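Local coordinates for putative peptide ABC-transport system periplasmic peptide-binding protein (Campylobacter jejuni, PDB 4OEV), which captures nickel(II) outside the cytoplasmic membrane for an ABC-type importer, holding the ion together with oxalate in this structure, at residues A16-A21 and L32-L37; I88-N93 and G136-H141; K95-I100 and N147-S152; T160-F165 and E180-D185. All blocks are in the same frame, centred on the assembly; numbering follows the deposited sequence.

Interaction 1: A16-A21 and L32-L37; sequences ARINPA and LVFSGL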
# COMPACT_ATOMS: atom_id res chain seq x y z
N ALA A 16 -11.85 -0.07 9.34
CA ALA A 16 -13.13 0.12 10.03
C ALA A 16 -14.34 -0.22 9.18
O ALA A 16 -15.43 -0.42 9.71
CB ALA A 16 -13.27 1.55 10.53
N ARG A 17 -14.19 -0.26 7.86
CA ARG A 17 -15.35 -0.59 7.00
C ARG A 17 -14.90 -1.68 6.05
O ARG A 17 -14.00 -1.47 5.22
CB ARG A 17 -15.85 0.65 6.24
CG ARG A 17 -16.48 1.71 7.11
CD ARG A 17 -16.84 2.96 6.29
NE ARG A 17 -15.67 3.76 5.95
CZ ARG A 17 -15.70 4.91 5.28
NH1 ARG A 17 -16.84 5.42 4.84
NH2 ARG A 17 -14.59 5.56 5.05
N ILE A 18 -15.42 -2.90 6.24
CA ILE A 18 -14.99 -3.99 5.39
C ILE A 18 -15.80 -3.93 4.12
O ILE A 18 -16.74 -4.69 3.91
CB ILE A 18 -15.12 -5.37 6.09
CG1 ILE A 18 -14.29 -5.39 7.39
CG2 ILE A 18 -14.60 -6.48 5.17
CD1 ILE A 18 -14.51 -6.65 8.28
N ASN A 19 -15.38 -3.02 3.25
CA ASN A 19 -16.13 -2.67 2.06
C ASN A 19 -15.12 -2.22 1.03
O ASN A 19 -14.35 -1.29 1.28
CB ASN A 19 -17.13 -1.57 2.41
CG ASN A 19 -17.92 -1.08 1.24
OD1 ASN A 19 -17.54 -1.21 0.08
ND2 ASN A 19 -19.07 -0.51 1.53
N PRO A 20 -15.06 -2.93 -0.11
CA PRO A 20 -14.13 -2.61 -1.20
C PRO A 20 -14.08 -1.10 -1.56
O PRO A 20 -13.01 -0.62 -1.91
CB PRO A 20 -14.68 -3.43 -2.37
CG PRO A 20 -15.40 -4.57 -1.72
CD PRO A 20 -15.79 -4.20 -0.34
N ALA A 21 -15.20 -0.37 -1.45
CA ALA A 21 -15.20 1.05 -1.81
C ALA A 21 -14.26 1.89 -0.93
O ALA A 21 -13.89 3.01 -1.33
CB ALA A 21 -16.59 1.61 -1.73
N LEU A 32 -10.84 -11.35 1.72
CA LEU A 32 -11.39 -12.65 2.20
C LEU A 32 -12.89 -12.73 1.86
O LEU A 32 -13.39 -13.75 1.36
CB LEU A 32 -11.20 -12.79 3.69
CG LEU A 32 -9.74 -12.68 4.16
CD1 LEU A 32 -9.66 -12.72 5.66
CD2 LEU A 32 -8.94 -13.84 3.55
N VAL A 33 -13.60 -11.64 2.15
CA VAL A 33 -15.04 -11.58 1.96
C VAL A 33 -15.45 -11.29 0.51
O VAL A 33 -16.47 -11.79 0.01
CB VAL A 33 -15.62 -10.51 2.92
CG1 VAL A 33 -17.12 -10.35 2.77
CG2 VAL A 33 -15.25 -10.85 4.36
N PHE A 34 -14.64 -10.49 -0.18
CA PHE A 34 -15.04 -10.05 -1.53
C PHE A 34 -14.12 -10.61 -2.60
O PHE A 34 -13.01 -11.07 -2.29
CB PHE A 34 -15.04 -8.53 -1.61
CG PHE A 34 -15.99 -7.88 -0.66
CD1 PHE A 34 -17.30 -7.62 -1.06
CD2 PHE A 34 -15.61 -7.58 0.63
CE1 PHE A 34 -18.20 -7.04 -0.17
CE2 PHE A 34 -16.50 -7.00 1.53
CZ PHE A 34 -17.80 -6.71 1.12
N SER A 35 -14.61 -10.63 -3.83
CA SER A 35 -13.75 -10.94 -4.95
C SER A 35 -14.13 -10.05 -6.09
O SER A 35 -15.28 -9.58 -6.17
CB SER A 35 -13.87 -12.42 -5.34
OG SER A 35 -15.19 -12.70 -5.71
N GLY A 36 -13.17 -9.85 -7.00
CA GLY A 36 -13.31 -8.91 -8.09
C GLY A 36 -13.43 -9.62 -9.42
O GLY A 36 -13.47 -10.86 -9.48
N LEU A 37 -13.54 -8.83 -10.48
CA LEU A 37 -13.62 -9.35 -11.83
C LEU A 37 -12.33 -10.02 -12.25
O LEU A 37 -12.35 -10.96 -13.04
CB LEU A 37 -13.95 -8.23 -12.83
CG LEU A 37 -15.28 -7.54 -12.55
CD1 LEU A 37 -15.58 -6.48 -13.64
CD2 LEU A 37 -16.39 -8.62 -12.47
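The loop 16-21 runs past the end of helix 30-33, its CA atoms 7.5 Å from the partner at the closest pair, P20 and F34, and 8.3 Å at I18 and V33; F34 is the first residue to leave helical torsions. The contact thus folds the loop after strand 6-11 onto the end of helix 30-33, with the F34 side chain about 7 Å from that of N31, a residue that binds Mg(2+) in another structure of this protein. CB of F34 points toward the loop, and its ring (chi1 -61°) crosses the proline at about a right angle. P20 presents its ring carbons over one face: CD sits 3.4 Å from the centroid of the F34 ring and only 8° off the ring normal, a centred CH-pi contact, while CG of P20 lies 3.5 Å from CG of F34. The opposite face carries V33 CG1, offset toward the rim, so proline and valine clamp the ring. At its edge, near its plane, I18 O comes 3.3 Å from F34 CE2. CG2 of I18 lies 4.1 Å from CE2 of F34 and also reaches V33 CG2. Two tight turns shape the loop here: I18 centres an inverse gamma turn, and N19 OD1 accepts from A21 N at 2.9 Å in an Asx turn. N19 ND2 bonds outward to N154. No hydrogen bond joins the segments, and I18 O is buried without a partner in the model; its approach to the positive rim of the F34 ring is consistent with weak electrostatic compensation, the remaining adhesion being apolar.

Interaction 2: I88-N93 and G136-H141; sequences IEAFKN and GMLPKH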
# COMPACT_ATOMS: atom_id res chain seq x y z
N ILE A 88 -19.15 -0.34 -9.90
CA ILE A 88 -18.34 0.62 -10.61
C ILE A 88 -18.94 2.02 -10.49
O ILE A 88 -18.25 2.97 -10.21
CB ILE A 88 -18.27 0.23 -12.09
CG1 ILE A 88 -17.27 -0.88 -12.36
CG2 ILE A 88 -17.96 1.40 -12.95
CD1 ILE A 88 -17.33 -1.31 -13.82
N GLU A 89 -20.27 2.13 -10.63
CA GLU A 89 -20.90 3.43 -10.44
C GLU A 89 -20.76 3.92 -9.01
O GLU A 89 -20.60 5.15 -8.77
CB GLU A 89 -22.37 3.33 -10.87
CG GLU A 89 -22.45 3.25 -12.35
CD GLU A 89 -23.88 3.15 -12.89
OE1 GLU A 89 -24.85 3.02 -12.11
OE2 GLU A 89 -23.99 3.23 -14.11
N ALA A 90 -20.74 2.97 -8.08
CA ALA A 90 -20.63 3.29 -6.67
C ALA A 90 -19.27 3.91 -6.34
O ALA A 90 -19.24 4.89 -5.61
CB ALA A 90 -20.85 2.04 -5.81
N PHE A 91 -18.19 3.38 -6.91
CA PHE A 91 -16.81 3.85 -6.69
C PHE A 91 -16.61 5.25 -7.30
O PHE A 91 -15.81 6.03 -6.80
CB PHE A 91 -15.81 2.89 -7.31
CG PHE A 91 -15.92 1.46 -6.79
CD1 PHE A 91 -16.39 1.18 -5.50
CD2 PHE A 91 -15.57 0.40 -7.61
CE1 PHE A 91 -16.46 -0.14 -5.02
CE2 PHE A 91 -15.66 -0.94 -7.15
CZ PHE A 91 -16.12 -1.20 -5.86
N LYS A 92 -17.33 5.57 -8.37
CA LYS A 92 -17.06 6.86 -9.00
C LYS A 92 -18.10 7.90 -8.64
O LYS A 92 -18.01 9.03 -9.09
CB LYS A 92 -16.99 6.74 -10.52
CG LYS A 92 -18.32 6.35 -11.20
CD LYS A 92 -18.19 6.45 -12.71
CE LYS A 92 -19.58 6.32 -13.40
NZ LYS A 92 -19.86 7.50 -14.29
N ASN A 93 -19.07 7.54 -7.80
CA ASN A 93 -20.03 8.52 -7.29
C ASN A 93 -19.39 9.34 -6.20
O ASN A 93 -18.98 8.79 -5.17
CB ASN A 93 -21.30 7.82 -6.78
CG ASN A 93 -22.44 8.78 -6.47
OD1 ASN A 93 -22.23 9.87 -5.95
ND2 ASN A 93 -23.66 8.38 -6.84
N GLY A 136 -12.99 -5.81 -5.00
CA GLY A 136 -14.19 -6.61 -4.77
C GLY A 136 -15.42 -5.99 -5.41
O GLY A 136 -15.47 -4.76 -5.56
N MET A 137 -16.39 -6.82 -5.82
CA MET A 137 -17.70 -6.33 -6.28
C MET A 137 -18.67 -6.25 -5.08
O MET A 137 -18.52 -6.99 -4.09
CB MET A 137 -18.25 -7.22 -7.41
CG MET A 137 -17.44 -7.18 -8.72
SD MET A 137 -17.50 -5.59 -9.57
CE MET A 137 -15.97 -4.91 -8.87
N LEU A 138 -19.56 -5.27 -5.11
CA LEU A 138 -20.55 -5.05 -4.06
C LEU A 138 -21.92 -5.62 -4.48
O LEU A 138 -22.21 -5.68 -5.67
CB LEU A 138 -20.75 -3.57 -3.79
CG LEU A 138 -19.51 -2.84 -3.25
CD1 LEU A 138 -19.77 -1.35 -3.33
CD2 LEU A 138 -19.30 -3.30 -1.85
N PRO A 139 -22.75 -5.98 -3.49
CA PRO A 139 -24.10 -6.50 -3.77
C PRO A 139 -25.16 -5.42 -3.89
O PRO A 139 -25.62 -4.85 -2.90
CB PRO A 139 -24.37 -7.42 -2.58
CG PRO A 139 -23.55 -6.86 -1.45
CD PRO A 139 -22.35 -6.25 -2.09
N LYS A 140 -25.57 -5.18 -5.13
CA LYS A 140 -26.66 -4.24 -5.41
C LYS A 140 -27.89 -4.51 -4.55
O LYS A 140 -28.43 -3.58 -3.95
CB LYS A 140 -27.02 -4.31 -6.89
CG LYS A 140 -28.21 -3.44 -7.30
CD LYS A 140 -28.26 -3.34 -8.79
CE LYS A 140 -29.38 -2.43 -9.28
NZ LYS A 140 -30.70 -3.10 -9.14
N HIS A 141 -28.29 -5.77 -4.43
CA HIS A 141 -29.56 -6.08 -3.77
C HIS A 141 -29.58 -5.74 -2.28
O HIS A 141 -30.67 -5.73 -1.68
CB HIS A 141 -29.93 -7.57 -3.95
CG HIS A 141 -29.06 -8.51 -3.18
ND1 HIS A 141 -27.93 -9.08 -3.73
CD2 HIS A 141 -29.15 -8.98 -1.91
CE1 HIS A 141 -27.36 -9.86 -2.82
NE2 HIS A 141 -28.07 -9.81 -1.71
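This is a buried, mostly apolar packing of the C-terminal part of helix 81-92 against the extended chain that leads into helix 140-143, with no hydrogen bond across it. The nearest CA atoms, those of A90 and L138, are 8.7 Å apart, so the gap is bridged by side chains, apart from one backbone carbonyl, that of G136. F91 carries most of it: with CG anti to the carbonyl carbon (chi1 -57°), its ring meets L138 tip to tip, CE1 of F91 lying 3.9 Å from CD1 of L138. That same methyl also touches A90 CB at 4.3 Å. Both pieces belong to the periplasmic-binding-protein fold of the family 5 solute-binding proteins, and the early loop joins them, A21 lying against F91 and N19 against L138. L138 N bonds to S87 OG, so helix 81-92 holds the lead-in by its backbone as well. G136 O lies in the F91 ring plane, 3.6 Å from CZ of F91, a carbonyl against the polarised C-H rim; it is buried with no hydrogen-bond partner in the model. Beside it, M137 folds back through two turned torsions (chi1 -66°, chi2 -67°) to bring its CE within 4.3 Å of F91 CE2, again at the ring edge.

Interaction 3: K95-I100 and N147-S152; sequences KNNSSI and NLNTSS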
# COMPACT_ATOMS: atom_id res chain seq x y z
N LYS A 95 -20.52 11.20 -3.97
CA LYS A 95 -21.22 11.21 -2.70
C LYS A 95 -20.84 9.99 -1.86
O LYS A 95 -21.18 9.92 -0.67
CB LYS A 95 -22.74 11.30 -2.91
CG LYS A 95 -23.21 12.69 -3.29
CD LYS A 95 -24.73 12.91 -3.17
CE LYS A 95 -25.53 12.00 -4.11
NZ LYS A 95 -26.90 12.52 -4.40
N ASN A 96 -20.14 9.03 -2.46
CA ASN A 96 -19.67 7.88 -1.68
C ASN A 96 -18.28 8.06 -1.08
O ASN A 96 -17.89 7.27 -0.22
CB ASN A 96 -19.68 6.60 -2.51
CG ASN A 96 -21.06 6.10 -2.79
OD1 ASN A 96 -21.96 6.33 -1.98
ND2 ASN A 96 -21.24 5.41 -3.91
N ASN A 97 -17.55 9.09 -1.51
CA ASN A 97 -16.21 9.39 -0.96
C ASN A 97 -15.26 8.20 -0.97
O ASN A 97 -14.51 7.98 -0.02
CB ASN A 97 -16.33 9.96 0.47
CG ASN A 97 -17.29 11.13 0.52
OD1 ASN A 97 -17.03 12.16 -0.06
ND2 ASN A 97 -18.44 10.94 1.18
N SER A 98 -15.25 7.48 -2.09
CA SER A 98 -14.53 6.21 -2.20
C SER A 98 -13.03 6.40 -2.16
O SER A 98 -12.52 7.36 -2.74
CB SER A 98 -14.92 5.49 -3.48
OG SER A 98 -14.13 4.32 -3.61
N SER A 99 -12.31 5.51 -1.47
CA SER A 99 -10.85 5.58 -1.37
C SER A 99 -10.22 5.28 -2.75
O SER A 99 -9.06 5.63 -3.01
CB SER A 99 -10.36 4.56 -0.33
OG SER A 99 -10.78 3.27 -0.80
N ILE A 100 -10.99 4.66 -3.62
CA ILE A 100 -10.49 4.25 -4.93
C ILE A 100 -11.21 5.04 -6.04
O ILE A 100 -11.14 4.69 -7.21
CB ILE A 100 -10.67 2.71 -5.17
CG1 ILE A 100 -12.13 2.31 -5.01
CG2 ILE A 100 -9.81 1.93 -4.17
CD1 ILE A 100 -12.35 0.81 -5.01
N ASN A 147 -26.81 4.14 2.39
CA ASN A 147 -25.72 5.11 2.39
C ASN A 147 -24.43 4.34 2.54
O ASN A 147 -24.10 3.87 3.62
CB ASN A 147 -25.91 6.13 3.50
CG ASN A 147 -24.87 7.26 3.46
OD1 ASN A 147 -23.80 7.13 2.84
ND2 ASN A 147 -25.21 8.38 4.08
N LEU A 148 -23.70 4.21 1.44
CA LEU A 148 -22.53 3.39 1.40
C LEU A 148 -21.51 3.80 2.48
O LEU A 148 -20.74 2.97 2.96
CB LEU A 148 -21.89 3.44 0.02
CG LEU A 148 -20.89 2.30 -0.26
CD1 LEU A 148 -21.65 0.97 -0.45
CD2 LEU A 148 -20.02 2.63 -1.45
N ASN A 149 -21.53 5.08 2.84
CA ASN A 149 -20.59 5.63 3.83
C ASN A 149 -20.75 5.07 5.24
O ASN A 149 -19.76 4.85 5.94
CB ASN A 149 -20.72 7.16 3.90
CG ASN A 149 -20.41 7.85 2.57
OD1 ASN A 149 -19.26 8.11 2.27
ND2 ASN A 149 -21.45 8.21 1.83
N THR A 150 -21.99 4.85 5.65
CA THR A 150 -22.26 4.57 7.05
C THR A 150 -23.05 3.29 7.27
O THR A 150 -23.39 2.97 8.39
CB THR A 150 -23.01 5.75 7.69
OG1 THR A 150 -24.20 6.00 6.95
CG2 THR A 150 -22.16 7.06 7.66
N SER A 151 -23.33 2.55 6.20
CA SER A 151 -24.23 1.37 6.25
C SER A 151 -23.72 0.35 7.26
O SER A 151 -22.51 0.20 7.43
CB SER A 151 -24.33 0.72 4.88
OG SER A 151 -25.20 -0.42 4.88
N SER A 152 -24.65 -0.36 7.92
CA SER A 152 -24.26 -1.38 8.89
C SER A 152 -23.65 -2.58 8.17
O SER A 152 -22.91 -3.38 8.77
CB SER A 152 -25.44 -1.79 9.76
OG SER A 152 -26.52 -2.30 8.98
O HOH W 1 -24.28 5.33 -1.38
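N149 ND2 is the best-held polar atom, gripped by two hydrogen bonds, one from each of its N-H groups. The first crosses to K95 O at 3.0 Å and is nearly straight (172°), lying in the carbonyl plane and in the amide plane of N149. The second goes to N147 OD1 at 2.8 Å, equally in plane. N147 OD1 takes a further bond from N149 N, closing an Asx turn. With both in-plane N-H directions used, the amide is held flat and its rotation is fixed. Its oxygen, OD1, is met by the amide of N97, whose ND2 donates over 3.1 Å; the two amide planes are 48° apart and the donor stands above the carbonyl plane of N149. N96 O lies 3.0 Å from N149 OD1, but both are acceptors and form no bond. Beside this network N96 turns its amide across L148 at about a right angle, OD1 of N96 coming 3.5 Å from CB of L148, while CD2 of the leucine touches N96 CG. A water links the segments here, hydrogen-bonded to N96 OD1 at 2.6 Å and accepting from L148 N; N96 ND2 is bound to A90 O of helix 81-92. The contact joins the loop after that helix to the loop before strand 163-169, near the surface and away from the nickel site. Each of the two close acceptors has its own donor, Y22 OH for N96 O and N97 ND2 for N149 OD1, which is consistent with their close approach being tolerated.

Interaction 4: T160-F165 and E180-D185; sequences TGPYKF and EHFYLD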
# COMPACT_ATOMS: atom_id res chain seq x y z
N THR A 160 -18.64 -12.14 -2.44
CA THR A 160 -18.56 -13.35 -3.25
C THR A 160 -17.26 -14.11 -2.89
O THR A 160 -16.99 -15.15 -3.48
CB THR A 160 -18.53 -13.06 -4.75
OG1 THR A 160 -17.58 -12.02 -4.97
CG2 THR A 160 -19.93 -12.58 -5.31
N GLY A 161 -16.48 -13.60 -1.92
CA GLY A 161 -15.15 -14.14 -1.62
C GLY A 161 -15.08 -15.54 -0.98
O GLY A 161 -16.11 -16.21 -0.84
N PRO A 162 -13.84 -16.04 -0.68
CA PRO A 162 -13.69 -17.41 -0.11
C PRO A 162 -14.16 -17.56 1.34
O PRO A 162 -14.36 -18.68 1.84
CB PRO A 162 -12.18 -17.66 -0.18
CG PRO A 162 -11.53 -16.21 -0.16
CD PRO A 162 -12.55 -15.43 -1.04
N TYR A 163 -14.36 -16.45 2.01
CA TYR A 163 -14.67 -16.48 3.43
C TYR A 163 -15.88 -15.64 3.80
O TYR A 163 -15.98 -14.46 3.42
CB TYR A 163 -13.44 -16.03 4.23
CG TYR A 163 -12.47 -17.17 4.44
CD1 TYR A 163 -12.73 -18.14 5.40
CD2 TYR A 163 -11.30 -17.29 3.69
CE1 TYR A 163 -11.88 -19.20 5.62
CE2 TYR A 163 -10.43 -18.39 3.90
CZ TYR A 163 -10.74 -19.33 4.87
OH TYR A 163 -9.95 -20.44 5.14
N LYS A 164 -16.75 -16.22 4.62
CA LYS A 164 -17.97 -15.55 5.06
C LYS A 164 -17.67 -14.89 6.38
O LYS A 164 -16.95 -15.47 7.21
CB LYS A 164 -19.15 -16.55 5.19
CG LYS A 164 -19.66 -17.16 3.89
CD LYS A 164 -20.86 -18.13 4.14
CE LYS A 164 -21.57 -18.51 2.84
NZ LYS A 164 -22.82 -19.35 3.04
N PHE A 165 -18.17 -13.66 6.57
CA PHE A 165 -18.00 -12.91 7.82
C PHE A 165 -18.79 -13.57 8.95
O PHE A 165 -19.98 -13.87 8.79
CB PHE A 165 -18.43 -11.44 7.65
CG PHE A 165 -18.44 -10.65 8.93
CD1 PHE A 165 -17.29 -10.03 9.40
CD2 PHE A 165 -19.61 -10.52 9.67
CE1 PHE A 165 -17.31 -9.31 10.58
CE2 PHE A 165 -19.63 -9.79 10.85
CZ PHE A 165 -18.49 -9.20 11.31
N GLU A 180 -18.73 -22.26 1.56
CA GLU A 180 -18.89 -23.63 1.08
C GLU A 180 -19.38 -23.68 -0.37
O GLU A 180 -19.40 -24.76 -0.98
CB GLU A 180 -19.86 -24.40 1.99
CG GLU A 180 -21.33 -24.02 1.82
CD GLU A 180 -21.76 -22.74 2.56
OE1 GLU A 180 -22.96 -22.69 2.96
OE2 GLU A 180 -20.94 -21.79 2.73
N HIS A 181 -19.83 -22.53 -0.89
CA HIS A 181 -20.16 -22.38 -2.30
C HIS A 181 -19.27 -21.35 -2.97
O HIS A 181 -19.76 -20.39 -3.56
CB HIS A 181 -21.63 -21.99 -2.48
CG HIS A 181 -22.59 -22.90 -1.77
ND1 HIS A 181 -23.38 -22.48 -0.71
CD2 HIS A 181 -22.88 -24.21 -1.95
CE1 HIS A 181 -24.11 -23.49 -0.28
NE2 HIS A 181 -23.83 -24.55 -1.02
N PHE A 182 -17.96 -21.54 -2.87
CA PHE A 182 -16.99 -20.62 -3.47
C PHE A 182 -16.68 -21.15 -4.87
O PHE A 182 -16.16 -22.24 -5.04
CB PHE A 182 -15.73 -20.50 -2.59
CG PHE A 182 -14.74 -19.49 -3.07
CD1 PHE A 182 -15.15 -18.23 -3.50
CD2 PHE A 182 -13.38 -19.76 -3.05
CE1 PHE A 182 -14.24 -17.28 -3.94
CE2 PHE A 182 -12.47 -18.82 -3.47
CZ PHE A 182 -12.90 -17.57 -3.92
N TYR A 183 -17.06 -20.37 -5.87
CA TYR A 183 -17.01 -20.78 -7.28
C TYR A 183 -15.58 -21.15 -7.72
O TYR A 183 -15.36 -21.91 -8.66
CB TYR A 183 -17.57 -19.64 -8.15
CG TYR A 183 -16.74 -18.37 -7.96
CD1 TYR A 183 -15.68 -18.06 -8.81
CD2 TYR A 183 -16.99 -17.52 -6.90
CE1 TYR A 183 -14.91 -16.91 -8.61
CE2 TYR A 183 -16.24 -16.35 -6.70
CZ TYR A 183 -15.20 -16.06 -7.55
OH TYR A 183 -14.45 -14.91 -7.30
N LEU A 184 -14.61 -20.53 -7.06
CA LEU A 184 -13.23 -20.59 -7.52
C LEU A 184 -12.51 -21.89 -7.14
O LEU A 184 -11.69 -22.41 -7.91
CB LEU A 184 -12.48 -19.38 -6.97
CG LEU A 184 -11.21 -18.98 -7.70
CD1 LEU A 184 -11.49 -18.59 -9.14
CD2 LEU A 184 -10.51 -17.85 -6.95
N ASP A 185 -12.78 -22.38 -5.93
CA ASP A 185 -12.22 -23.63 -5.41
C ASP A 185 -12.77 -23.94 -3.99
O ASP A 185 -13.45 -23.11 -3.39
CB ASP A 185 -10.70 -23.56 -5.37
CG ASP A 185 -10.07 -24.87 -5.78
OD1 ASP A 185 -10.63 -25.92 -5.41
OD2 ASP A 185 -9.03 -24.85 -6.47
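K164 leaves strand 163-169 with CB pointing toward the loop 180-185 and CG anti to the carbonyl carbon (chi1 -67°), then runs fully extended. Its CD passes 3.9 Å from E180 OE2, CE closes to 3.3 Å of that same oxygen, and NZ ends in a salt bridge with the carboxylate, 3.1 Å from E180 OE2, with a weak second bond to OE1. The two chains cross at about a right angle. E180 starts out away from the strand with CG in the crowded position between N and carbonyl carbon (chi1 74°) and bends at chi2, which swings the carboxylate round to offer the syn lone pair of OE2. Strands 163-169 and 173-178 are antiparallel neighbours in a mixed four-stranded sheet, 163-169 at its edge; this contact pairs the start of the first with the loop that leaves the second, so it closes the open end of a beta hairpin. Deeper in, P162 and F182 lie side by side. The proline covers one face of the F182 ring, CB 3.8 Å from its centroid in a CH-pi contact, and L184 CB lies over the opposite face, offset toward the rim. T160 O sits at the edge of two rings, 3.5 Å from F182 CE1 and 3.5 Å from Y183 CE2. Y183 directs its hydroxyl onward to D49 and S35, and G161 O is taken by N179 and H74.

Interaction 1 is the hub that touches all three others. S35 O lies 3.0 Å from M137 N, a probable hydrogen bond to interaction 2, and F34 CD1 packs on M137 O. Toward interaction 3, A21 O meets S98 OG at 2.6 Å. Toward interaction 4, V33 O approaches G161 N at 2.6 Å. Interactions 2 and 3 also meet, with A90 O 2.7 Å from N96 ND2, and their segments alternate along the chain. Interactions 3 and 4 stand about 24 Å apart between centres. None of the four includes a nickel or oxalate ligand; the side chains of F34 and P162, and residue G136, lie about 7 Å from the side chain of N31, magnesium-binding in another structure of this protein.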